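Local coordinates for LPXTG cell wall surface protein (Streptococcus gordonii, PDB 4IGB) that is a cell-wall-anchored surface protein of a streptococcus whose N-terminal region, made of N1 and N2 domains, probably acts as an adhesin, at residues A174-I180 against N267-Y273; T210-Y216 against D238-I243; D310-K314 against Q337-L343; E407-T412 against N425-L431. One frame throughout, in Å; residues are numbered along the deposited sequence.

Contact 1 (A174-I180 against N267-Y273); sequences ADVTAEI and NSMNFGY
Asn267, Phe271 and Val176 give up the most surface where strand 268-274 runs antiparallel to strand 170-182, and they show how one strand pair can serve two environments. Asn267, in the loop just before its strand, carries the ladder one rung further. Its backbone O accepts from Ile180 N, and its side chain reaches back to Ile180 O, which ND2 meets at 2.7 Å. With CG lodged between its own backbone N and carbonyl carbon (chi1 60°), the amide lies alongside Glu179, and a water joins Asn267 ND2 to Glu179 OE2, which also forms a salt bridge with Arg181.

On the buried side, Phe271 and Val176 form a hydrogen-bonded pair and point the same way. The ring leans across to its neighbour, and Val176 CB stands over one face, off centre, in a CH-pi contact 3.9 Å from the ring centroid. Val176 CG1 presses on Phe271 CZ at 3.6 Å, while Ala178 CB reaches the ring edge at Phe271 CE1, 4.0 Å away.

The opposite face is polar. Asn270 ND2 divides its two hydrogens between Asp175 OD1, at 2.9 Å on the syn side, and Val176 O, at 2.8 Å from well above the carbonyl plane. Lys214 and Asn112 extend this cluster, Lys214 pairing with Asp175 OD2 and Asn270 OD1, Asn112 with Asp175 OD1.

Within the large antiparallel sheet of the N-terminal domain, strand 103-118 flanks 170-182 and strand 210-214 flanks 268-274. The Val176-Phe271 face is covered by Ile152 of strand 149-153 and Leu285 of strand 280-287, strands of a second sheet.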
# COMPACT_ATOMS: atom_id res chain seq x y z
N ALA B 174 13.44 -9.41 10.31
CA ALA B 174 12.65 -8.29 10.81
C ALA B 174 11.17 -8.51 10.53
O ALA B 174 10.77 -8.70 9.38
CB ALA B 174 13.12 -6.98 10.17
N ASP B 175 10.37 -8.45 11.59
CA ASP B 175 8.92 -8.59 11.52
C ASP B 175 8.33 -7.19 11.70
O ASP B 175 8.51 -6.56 12.73
CB ASP B 175 8.46 -9.55 12.62
CG ASP B 175 6.97 -9.82 12.60
OD1 ASP B 175 6.18 -8.90 12.30
OD2 ASP B 175 6.58 -10.97 12.90
N VAL B 176 7.64 -6.71 10.68
CA VAL B 176 7.32 -5.29 10.57
C VAL B 176 5.87 -5.09 10.14
O VAL B 176 5.33 -5.85 9.33
CB VAL B 176 8.23 -4.60 9.54
CG1 VAL B 176 8.07 -3.10 9.62
CG2 VAL B 176 9.72 -4.99 9.75
N THR B 177 5.25 -4.06 10.67
CA THR B 177 3.90 -3.73 10.26
C THR B 177 3.91 -2.30 9.72
O THR B 177 4.35 -1.38 10.40
CB THR B 177 2.93 -3.86 11.44
OG1 THR B 177 2.94 -5.21 11.90
CG2 THR B 177 1.49 -3.45 11.03
N ALA B 178 3.46 -2.14 8.48
CA ALA B 178 3.32 -0.84 7.88
C ALA B 178 1.85 -0.54 7.77
O ALA B 178 1.03 -1.43 7.51
CB ALA B 178 3.97 -0.81 6.49
N GLU B 179 1.49 0.72 7.97
CA GLU B 179 0.10 1.13 7.93
C GLU B 179 0.01 2.56 7.46
O GLU B 179 0.81 3.40 7.87
CB GLU B 179 -0.55 1.00 9.32
CG GLU B 179 -2.03 1.37 9.33
CD GLU B 179 -2.60 1.52 10.74
OE1 GLU B 179 -2.11 0.85 11.67
OE2 GLU B 179 -3.53 2.31 10.93
N ILE B 180 -0.96 2.83 6.60
CA ILE B 180 -1.28 4.19 6.19
C ILE B 180 -2.63 4.57 6.79
O ILE B 180 -3.50 3.72 6.96
CB ILE B 180 -1.31 4.34 4.66
CG1 ILE B 180 -2.15 3.22 4.02
CG2 ILE B 180 0.10 4.30 4.13
CD1 ILE B 180 -2.34 3.38 2.48
N ASN B 267 -5.58 -1.11 5.13
CA ASN B 267 -4.59 -0.04 5.06
C ASN B 267 -3.27 -0.47 5.71
O ASN B 267 -2.36 0.34 5.91
CB ASN B 267 -5.13 1.22 5.73
CG ASN B 267 -5.49 0.99 7.22
OD1 ASN B 267 -5.95 -0.08 7.59
ND2 ASN B 267 -5.25 1.99 8.05
N SER B 268 -3.16 -1.75 6.06
CA SER B 268 -1.91 -2.23 6.65
C SER B 268 -1.41 -3.56 6.09
O SER B 268 -2.12 -4.30 5.41
CB SER B 268 -2.05 -2.37 8.17
OG SER B 268 -2.99 -3.36 8.46
N MET B 269 -0.17 -3.87 6.44
CA MET B 269 0.43 -5.14 6.06
C MET B 269 1.49 -5.49 7.08
O MET B 269 2.32 -4.65 7.44
CB MET B 269 1.05 -5.04 4.65
CG MET B 269 1.37 -6.38 4.01
SD MET B 269 1.80 -6.29 2.23
CE MET B 269 0.48 -5.29 1.56
N ASN B 270 1.45 -6.73 7.56
CA ASN B 270 2.51 -7.23 8.44
C ASN B 270 3.44 -8.08 7.59
O ASN B 270 3.14 -9.23 7.28
CB ASN B 270 1.90 -8.04 9.60
CG ASN B 270 2.94 -8.64 10.54
OD1 ASN B 270 2.66 -9.50 11.37
ND2 ASN B 270 4.17 -8.18 10.39
N PHE B 271 4.55 -7.48 7.18
CA PHE B 271 5.53 -8.17 6.34
C PHE B 271 6.77 -8.48 7.14
O PHE B 271 6.87 -8.16 8.32
CB PHE B 271 5.90 -7.32 5.11
CG PHE B 271 6.65 -6.04 5.45
CD1 PHE B 271 5.96 -4.92 5.86
CD2 PHE B 271 8.04 -5.98 5.35
CE1 PHE B 271 6.64 -3.73 6.17
CE2 PHE B 271 8.72 -4.80 5.65
CZ PHE B 271 8.02 -3.68 6.06
N GLY B 272 7.72 -9.14 6.49
CA GLY B 272 8.96 -9.49 7.14
C GLY B 272 10.04 -9.52 6.08
O GLY B 272 9.74 -9.52 4.89
N TYR B 273 11.28 -9.53 6.53
CA TYR B 273 12.42 -9.61 5.63
C TYR B 273 13.50 -10.35 6.36
O TYR B 273 13.75 -10.07 7.54
CB TYR B 273 12.92 -8.21 5.28
CG TYR B 273 14.18 -8.20 4.42
CD1 TYR B 273 14.11 -8.36 3.04
CD2 TYR B 273 15.44 -8.02 5.00
CE1 TYR B 273 15.26 -8.35 2.25
CE2 TYR B 273 16.59 -8.00 4.22
CZ TYR B 273 16.49 -8.17 2.85
OH TYR B 273 17.63 -8.15 2.07
O HOH W 1 -6.24 2.71 11.05

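Contact 2 (T210-Y216 against D238-I243); sequences TFYVKNY and DRTSWI
Asn215 N donates to Asp238 O at 2.9 Å, one rung past the strands; four more backbone hydrogen bonds join strands 210-214 and 239-243, the shortest running from Trp242 N to Phe211 O, 2.7 Å and nearly straight at 172°. Beside this ladder, Arg239 NE forms a salt bridge with Asp238 OD2 at 3.0 Å. The bend of the arginine at chi3 (50°) lays its guanidinium flat on the Tyr212 ring, planes 10° apart and centres 4.1 Å apart, a stacked cation-pi pair. Tyr212 OH hydrogen-bonds to Asp173.

On the other face Trp242 is the centre of the packing. Its six-membered ring turns an edge to the face of Tyr216 in a T-shaped pair, centroids 5.0 Å apart, and the same edge region meets Val213 CG2, which lies 3.8 Å from Trp242 CZ3. Tyr216 comes round to this face because a type II turn from Val213 to Tyr216 ends the strand.

The antiparallel pair lies toward one end of the eight-stranded sheet: strand 268-274 borders 210-214, and the outermost strand, 232-235, borders 239-243. Leu262 of strand 261-264 and Met225 of strand 220-226, both from another sheet, pack on Trp242.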
# COMPACT_ATOMS: atom_id res chain seq x y z
N THR B 210 14.96 -13.16 1.75
CA THR B 210 13.56 -13.52 1.80
C THR B 210 12.68 -12.36 2.24
O THR B 210 12.97 -11.70 3.25
CB THR B 210 13.35 -14.66 2.82
OG1 THR B 210 14.20 -15.76 2.49
CG2 THR B 210 11.89 -15.11 2.84
N PHE B 211 11.61 -12.10 1.47
CA PHE B 211 10.53 -11.19 1.87
C PHE B 211 9.33 -12.05 2.21
O PHE B 211 9.02 -13.00 1.48
CB PHE B 211 10.15 -10.27 0.71
CG PHE B 211 9.00 -9.33 1.03
CD1 PHE B 211 9.22 -8.14 1.72
CD2 PHE B 211 7.71 -9.62 0.61
CE1 PHE B 211 8.15 -7.27 2.01
CE2 PHE B 211 6.65 -8.76 0.88
CZ PHE B 211 6.87 -7.58 1.58
N TYR B 212 8.64 -11.73 3.30
CA TYR B 212 7.44 -12.48 3.61
C TYR B 212 6.28 -11.64 4.12
O TYR B 212 6.47 -10.53 4.57
CB TYR B 212 7.74 -13.62 4.57
CG TYR B 212 8.25 -13.24 5.95
CD1 TYR B 212 9.61 -13.26 6.24
CD2 TYR B 212 7.37 -12.91 6.97
CE1 TYR B 212 10.08 -12.95 7.50
CE2 TYR B 212 7.82 -12.61 8.23
CZ TYR B 212 9.17 -12.62 8.49
OH TYR B 212 9.62 -12.31 9.76
N VAL B 213 5.09 -12.20 4.01
CA VAL B 213 3.89 -11.57 4.54
C VAL B 213 3.25 -12.57 5.47
O VAL B 213 2.92 -13.68 5.06
CB VAL B 213 2.92 -11.23 3.42
CG1 VAL B 213 1.62 -10.65 3.98
CG2 VAL B 213 3.57 -10.27 2.42
N LYS B 214 3.11 -12.19 6.73
CA LYS B 214 2.41 -13.01 7.71
C LYS B 214 0.91 -13.02 7.43
O LYS B 214 0.38 -12.03 6.95
CB LYS B 214 2.70 -12.49 9.13
CG LYS B 214 4.10 -12.87 9.62
CD LYS B 214 4.53 -12.04 10.81
CE LYS B 214 3.63 -12.25 12.04
NZ LYS B 214 3.92 -11.16 13.06
N ASN B 215 0.24 -14.14 7.69
CA ASN B 215 -1.20 -14.22 7.49
C ASN B 215 -1.55 -13.83 6.04
O ASN B 215 -2.58 -13.20 5.75
CB ASN B 215 -1.88 -13.29 8.50
CG ASN B 215 -3.28 -13.72 8.87
OD1 ASN B 215 -4.09 -12.91 9.32
ND2 ASN B 215 -3.58 -15.01 8.67
N TYR B 216 -0.68 -14.22 5.13
CA TYR B 216 -0.75 -13.80 3.73
C TYR B 216 -2.13 -13.91 3.08
O TYR B 216 -2.67 -12.92 2.60
CB TYR B 216 0.29 -14.58 2.93
CG TYR B 216 0.20 -14.46 1.43
CD1 TYR B 216 0.19 -13.21 0.81
CD2 TYR B 216 0.20 -15.60 0.62
CE1 TYR B 216 0.13 -13.10 -0.58
CE2 TYR B 216 0.15 -15.50 -0.76
CZ TYR B 216 0.12 -14.25 -1.36
OH TYR B 216 0.08 -14.15 -2.73
N ASP B 238 1.64 -19.89 8.76
CA ASP B 238 1.60 -18.57 9.38
C ASP B 238 2.04 -17.43 8.46
O ASP B 238 1.93 -16.26 8.83
CB ASP B 238 2.51 -18.54 10.60
CG ASP B 238 3.97 -18.72 10.22
OD1 ASP B 238 4.31 -19.81 9.73
OD2 ASP B 238 4.76 -17.77 10.41
N ARG B 239 2.56 -17.76 7.28
CA ARG B 239 3.23 -16.75 6.45
C ARG B 239 3.55 -17.34 5.09
O ARG B 239 3.73 -18.55 4.95
CB ARG B 239 4.57 -16.40 7.08
CG ARG B 239 5.62 -17.48 6.83
CD ARG B 239 6.99 -17.11 7.34
NE ARG B 239 6.93 -16.66 8.72
CZ ARG B 239 7.98 -16.30 9.44
NH1 ARG B 239 9.20 -16.35 8.90
NH2 ARG B 239 7.81 -15.89 10.69
N THR B 240 3.65 -16.47 4.09
CA THR B 240 4.12 -16.87 2.78
C THR B 240 5.38 -16.08 2.48
O THR B 240 5.43 -14.88 2.72
CB THR B 240 3.02 -16.65 1.72
OG1 THR B 240 1.93 -17.53 1.99
CG2 THR B 240 3.53 -16.91 0.30
N SER B 241 6.41 -16.76 1.98
CA SER B 241 7.71 -16.13 1.74
C SER B 241 8.06 -16.15 0.27
O SER B 241 7.69 -17.08 -0.45
CB SER B 241 8.80 -16.87 2.50
OG SER B 241 8.64 -16.75 3.90
N TRP B 242 8.77 -15.12 -0.17
CA TRP B 242 9.30 -15.08 -1.52
C TRP B 242 10.82 -15.13 -1.44
O TRP B 242 11.45 -14.24 -0.87
CB TRP B 242 8.78 -13.86 -2.27
CG TRP B 242 7.34 -14.04 -2.59
CD1 TRP B 242 6.81 -14.63 -3.72
CD2 TRP B 242 6.22 -13.69 -1.76
NE1 TRP B 242 5.44 -14.64 -3.65
CE2 TRP B 242 5.05 -14.07 -2.46
CE3 TRP B 242 6.09 -13.09 -0.51
CZ2 TRP B 242 3.78 -13.86 -1.94
CZ3 TRP B 242 4.81 -12.87 -0.00
CH2 TRP B 242 3.68 -13.26 -0.72
N ILE B 243 11.39 -16.20 -1.98
CA ILE B 243 12.78 -16.53 -1.70
C ILE B 243 13.66 -16.40 -2.93
O ILE B 243 13.29 -16.87 -4.00
CB ILE B 243 12.88 -17.94 -1.11
CG1 ILE B 243 12.01 -18.02 0.16
CG2 ILE B 243 14.34 -18.30 -0.80
CD1 ILE B 243 11.69 -19.43 0.62

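Contact 3 (D310-K314 against Q337-L343); sequences DVTYK and QKFDERL
Tyr313 and Phe339 pass one another heading opposite ways, planes 30° apart and offset enough that little of one ring covers the other. Tyr313 CG stands opposite its own carbonyl carbon (chi1 -65°), which sends the ring toward Phe339 and Leu343, and Tyr313 CD2 comes to the edge of the Phe339 ring, 3.5 Å from Phe339 CE1. Leu343 comes from the far end, its CD1 in the plane of the tyrosine ring at the edge and 3.4 Å from Tyr313 OH. Leu343 CD2 meets Val311 CG2 at 3.7 Å.

This is the interior of the N2 domain, an adhesin-type beta fold, where strand 310-317 faces the end of strand 333-338 and the start of strand 343-352 across the core instead of pairing with them. Side chains alone make the direct contact, while a water lies between Tyr313 OH and Asp340 N and accepts from the latter.

In the turn that presents Leu343, Asp340 OD2 accepts from Arg342 N, an Asx turn, and Arg342 NE and NH2 grip the carboxylate side-on, NH2 meeting Asp340 OD1 at 2.9 Å. The Gln337 side chain crosses Tyr313 at about a right angle, its amide plane 51° from the ring, and NE2 hydrogen-bonds to Asn411.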
# COMPACT_ATOMS: atom_id res chain seq x y z
N ASP B 310 -37.61 18.20 -7.80
CA ASP B 310 -36.58 17.41 -8.45
C ASP B 310 -35.18 17.79 -7.98
O ASP B 310 -34.87 18.96 -7.79
CB ASP B 310 -36.64 17.58 -9.97
CG ASP B 310 -37.81 16.87 -10.58
OD1 ASP B 310 -38.41 16.01 -9.90
OD2 ASP B 310 -38.12 17.16 -11.76
N VAL B 311 -34.35 16.79 -7.77
CA VAL B 311 -32.92 17.03 -7.64
C VAL B 311 -32.21 15.91 -8.39
O VAL B 311 -32.52 14.73 -8.20
CB VAL B 311 -32.44 17.18 -6.17
CG1 VAL B 311 -33.57 17.70 -5.27
CG2 VAL B 311 -31.90 15.88 -5.64
N THR B 312 -31.30 16.30 -9.27
CA THR B 312 -30.69 15.37 -10.20
C THR B 312 -29.19 15.35 -9.99
O THR B 312 -28.56 16.40 -9.99
CB THR B 312 -30.99 15.79 -11.65
OG1 THR B 312 -32.40 15.93 -11.81
CG2 THR B 312 -30.47 14.75 -12.64
N TYR B 313 -28.64 14.16 -9.82
CA TYR B 313 -27.21 14.00 -9.60
C TYR B 313 -26.52 13.42 -10.83
O TYR B 313 -26.95 12.41 -11.36
CB TYR B 313 -26.97 13.09 -8.39
CG TYR B 313 -27.47 13.67 -7.07
CD1 TYR B 313 -26.80 14.73 -6.45
CD2 TYR B 313 -28.59 13.16 -6.44
CE1 TYR B 313 -27.25 15.26 -5.25
CE2 TYR B 313 -29.05 13.68 -5.22
CZ TYR B 313 -28.37 14.73 -4.64
OH TYR B 313 -28.80 15.26 -3.44
N LYS B 314 -25.46 14.08 -11.28
CA LYS B 314 -24.67 13.57 -12.37
C LYS B 314 -23.30 13.20 -11.83
O LYS B 314 -22.59 14.04 -11.29
CB LYS B 314 -24.51 14.61 -13.48
CG LYS B 314 -23.83 14.09 -14.74
CD LYS B 314 -23.71 15.21 -15.79
CE LYS B 314 -22.97 14.74 -17.05
NZ LYS B 314 -22.68 15.88 -17.98
N GLN B 337 -24.42 4.99 -4.37
CA GLN B 337 -25.05 6.25 -3.98
C GLN B 337 -25.81 6.04 -2.67
O GLN B 337 -26.27 4.94 -2.37
CB GLN B 337 -26.06 6.69 -5.05
CG GLN B 337 -25.66 7.89 -5.86
CD GLN B 337 -25.60 9.20 -5.07
OE1 GLN B 337 -25.63 9.21 -3.84
NE2 GLN B 337 -25.52 10.32 -5.79
N LYS B 338 -25.95 7.10 -1.90
CA LYS B 338 -26.87 7.05 -0.77
C LYS B 338 -27.53 8.40 -0.65
O LYS B 338 -26.86 9.42 -0.56
CB LYS B 338 -26.15 6.66 0.53
CG LYS B 338 -27.11 6.50 1.71
CD LYS B 338 -26.37 6.10 2.99
CE LYS B 338 -27.32 6.03 4.18
NZ LYS B 338 -26.57 6.14 5.47
N PHE B 339 -28.85 8.40 -0.66
CA PHE B 339 -29.58 9.66 -0.75
C PHE B 339 -30.10 10.14 0.59
O PHE B 339 -30.64 9.36 1.37
CB PHE B 339 -30.73 9.52 -1.74
CG PHE B 339 -30.28 9.22 -3.14
CD1 PHE B 339 -29.67 10.20 -3.91
CD2 PHE B 339 -30.45 7.96 -3.69
CE1 PHE B 339 -29.25 9.92 -5.20
CE2 PHE B 339 -30.04 7.68 -4.97
CZ PHE B 339 -29.44 8.67 -5.73
N ASP B 340 -29.93 11.43 0.84
CA ASP B 340 -30.54 12.06 2.00
C ASP B 340 -31.99 11.59 2.13
O ASP B 340 -32.71 11.47 1.14
CB ASP B 340 -30.45 13.59 1.85
CG ASP B 340 -30.91 14.33 3.10
OD1 ASP B 340 -30.10 15.09 3.67
OD2 ASP B 340 -32.08 14.17 3.48
N GLU B 341 -32.41 11.33 3.37
CA GLU B 341 -33.75 10.78 3.65
C GLU B 341 -34.89 11.67 3.16
O GLU B 341 -36.03 11.21 3.01
CB GLU B 341 -33.91 10.48 5.14
CG GLU B 341 -33.20 9.19 5.54
CD GLU B 341 -33.03 9.03 7.04
OE1 GLU B 341 -33.38 9.97 7.79
OE2 GLU B 341 -32.54 7.96 7.46
N ARG B 342 -34.59 12.94 2.91
CA ARG B 342 -35.59 13.88 2.41
C ARG B 342 -35.80 13.73 0.90
O ARG B 342 -36.58 14.49 0.30
CB ARG B 342 -35.19 15.31 2.76
CG ARG B 342 -35.23 15.57 4.26
CD ARG B 342 -34.55 16.87 4.60
NE ARG B 342 -33.10 16.79 4.46
CZ ARG B 342 -32.29 17.79 4.78
NH1 ARG B 342 -32.80 18.92 5.24
NH2 ARG B 342 -30.98 17.66 4.65
N LEU B 343 -35.12 12.76 0.30
CA LEU B 343 -35.23 12.51 -1.13
C LEU B 343 -35.80 11.13 -1.42
O LEU B 343 -35.46 10.16 -0.73
CB LEU B 343 -33.86 12.61 -1.81
CG LEU B 343 -33.13 13.95 -1.89
CD1 LEU B 343 -31.76 13.73 -2.56
CD2 LEU B 343 -33.94 15.01 -2.64
O HOH W 2 -28.51 13.16 -1.04

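Contact 4 (E407-T412 against N425-L431); sequences EKIDNT and NQVSTAL
Strands 409-411 and 427-431 run antiparallel at 169°, with Ile409-Thr429 and Asn411-Val427 as hydrogen-bonded pairs and Asp410-Ser428 as the non-hydrogen-bonded pair between them. Ile409 N to Thr429 O and Thr429 N to Ile409 O are both 2.8 Å, whereas Asn411 N reaches Val427 O at 3.1 Å and less straight.

The outer face is polar. Asp410 OD1 and Ser428 OG approach to 2.5 Å, and Lys408 NZ closes in on the same place, with a long salt bridge to Asp410 OD1 and a weak bond to Ser428 OG. The extended Gln426 lies over a face of the Asp410 carboxylate, its amide stacked there with planes 12° apart. A water bridges Gln426 OE1 to Thr412 OG1, and that hydroxyl also rests 3.4 Å from Gln426 CB.

Where the strand pairing stops, Glu407 takes over with its side chain: bent at chi2 (-73°), it brings OE2 to 3.1 Å from Leu431 N, although Glu407 is poorly ordered and the bond is correspondingly tentative. On the inner face Ile409 CD1 meets Leu431 CD2 at 4.0 Å, and a water joins Ile409 O to Thr429 OG1, which also hydrogen-bonds Pro300 O.

In the N2 sheet, strand 427-432 lies between 409-417 and 295-304, parallel to the latter, while Tyr313 of strand 310-317 packs against Ile409, Asn411 and Val427 from within.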
# COMPACT_ATOMS: atom_id res chain seq x y z
N GLU B 407 -29.91 20.87 7.48
CA GLU B 407 -30.40 21.92 6.60
C GLU B 407 -30.26 21.48 5.17
O GLU B 407 -31.15 20.82 4.63
CB GLU B 407 -29.65 23.24 6.81
CG GLU B 407 -30.28 24.45 6.09
CD GLU B 407 -30.07 24.44 4.56
OE1 GLU B 407 -29.13 25.11 4.07
OE2 GLU B 407 -30.85 23.79 3.86
N LYS B 408 -29.12 21.83 4.57
CA LYS B 408 -28.86 21.58 3.15
C LYS B 408 -28.86 20.08 2.87
O LYS B 408 -28.58 19.28 3.75
CB LYS B 408 -27.52 22.19 2.74
CG LYS B 408 -26.36 21.64 3.53
CD LYS B 408 -25.09 22.48 3.37
CE LYS B 408 -23.96 21.94 4.27
NZ LYS B 408 -22.76 21.49 3.50
N ILE B 409 -29.18 19.71 1.64
CA ILE B 409 -29.11 18.31 1.29
C ILE B 409 -27.76 18.06 0.66
O ILE B 409 -27.42 18.66 -0.36
CB ILE B 409 -30.23 17.89 0.32
CG1 ILE B 409 -31.59 18.07 0.97
CG2 ILE B 409 -30.03 16.44 -0.11
CD1 ILE B 409 -32.74 18.06 -0.01
N ASP B 410 -26.98 17.19 1.31
CA ASP B 410 -25.65 16.81 0.84
C ASP B 410 -25.70 15.50 0.07
O ASP B 410 -26.63 14.70 0.23
CB ASP B 410 -24.69 16.64 2.03
CG ASP B 410 -24.37 17.96 2.70
OD1 ASP B 410 -24.37 19.00 1.99
OD2 ASP B 410 -24.12 17.98 3.92
N ASN B 411 -24.69 15.27 -0.76
CA ASN B 411 -24.58 14.00 -1.46
C ASN B 411 -23.12 13.69 -1.84
O ASN B 411 -22.34 14.60 -2.16
CB ASN B 411 -25.49 14.01 -2.69
CG ASN B 411 -25.50 12.68 -3.42
OD1 ASN B 411 -24.89 12.54 -4.47
ND2 ASN B 411 -26.18 11.69 -2.84
N THR B 412 -22.77 12.42 -1.78
CA THR B 412 -21.45 11.93 -2.15
C THR B 412 -21.64 10.57 -2.80
O THR B 412 -22.49 9.78 -2.36
CB THR B 412 -20.51 11.82 -0.91
OG1 THR B 412 -20.19 13.14 -0.45
CG2 THR B 412 -19.20 11.09 -1.24
N ASN B 425 -16.31 14.24 -4.96
CA ASN B 425 -16.49 15.46 -4.19
C ASN B 425 -17.90 15.42 -3.62
O ASN B 425 -18.78 14.77 -4.18
CB ASN B 425 -16.36 16.67 -5.10
CG ASN B 425 -17.30 16.59 -6.28
OD1 ASN B 425 -17.14 15.74 -7.15
ND2 ASN B 425 -18.31 17.46 -6.30
N GLN B 426 -18.11 16.13 -2.51
CA GLN B 426 -19.44 16.29 -1.96
C GLN B 426 -20.16 17.49 -2.59
O GLN B 426 -19.54 18.52 -2.86
CB GLN B 426 -19.38 16.46 -0.44
CG GLN B 426 -20.75 16.55 0.21
CD GLN B 426 -20.67 16.88 1.69
OE1 GLN B 426 -20.87 16.02 2.54
NE2 GLN B 426 -20.38 18.14 1.99
N VAL B 427 -21.46 17.36 -2.84
CA VAL B 427 -22.23 18.49 -3.38
C VAL B 427 -23.35 18.86 -2.44
O VAL B 427 -23.68 18.11 -1.52
CB VAL B 427 -22.85 18.20 -4.77
CG1 VAL B 427 -21.75 17.96 -5.81
CG2 VAL B 427 -23.84 17.03 -4.70
N SER B 428 -23.95 20.01 -2.67
CA SER B 428 -24.96 20.52 -1.76
C SER B 428 -26.12 21.18 -2.48
O SER B 428 -25.93 21.96 -3.41
CB SER B 428 -24.34 21.51 -0.78
OG SER B 428 -24.11 20.91 0.47
N THR B 429 -27.32 20.87 -2.03
CA THR B 429 -28.50 21.61 -2.45
C THR B 429 -29.09 22.35 -1.25
O THR B 429 -29.55 21.72 -0.29
CB THR B 429 -29.54 20.69 -3.08
OG1 THR B 429 -28.96 20.06 -4.23
CG2 THR B 429 -30.78 21.49 -3.48
N ALA B 430 -29.04 23.68 -1.31
CA ALA B 430 -29.55 24.52 -0.23
C ALA B 430 -31.08 24.53 -0.20
O ALA B 430 -31.72 24.47 -1.25
CB ALA B 430 -29.03 25.94 -0.37
N LEU B 431 -31.64 24.60 0.99
CA LEU B 431 -33.09 24.63 1.15
C LEU B 431 -33.61 26.05 1.35
O LEU B 431 -33.05 26.82 2.14
CB LEU B 431 -33.52 23.75 2.32
CG LEU B 431 -33.41 22.24 2.10
CD1 LEU B 431 -34.21 21.48 3.15
CD2 LEU B 431 -33.86 21.86 0.70
O HOH W 3 -27.99 17.66 -3.18
O HOH W 4 -22.24 13.75 1.51

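Overall arrangement
The four contacts fall into two pairs, one in each domain; contact centres in different domains lie about 39 to 46 Å apart. Contacts 1 and 2 are adjacent strand pairs of one sheet, meeting where 268-274 borders 210-214, and Lys214 ties them by its salt bridge to Asp175. Both are partly buried ladders with an aromatic inner face; the other face is polar in contact 1 and in contact 2 mixes polar groups with a tyrosine under an arginine. Contacts 3 and 4 join through Arg342 to Glu407 and Gln337 to Asn411. Contact 3 is wholly buried and built on side-chain packing, mostly aromatic and aliphatic, whereas contact 4 is a backbone ladder with a polar outer face.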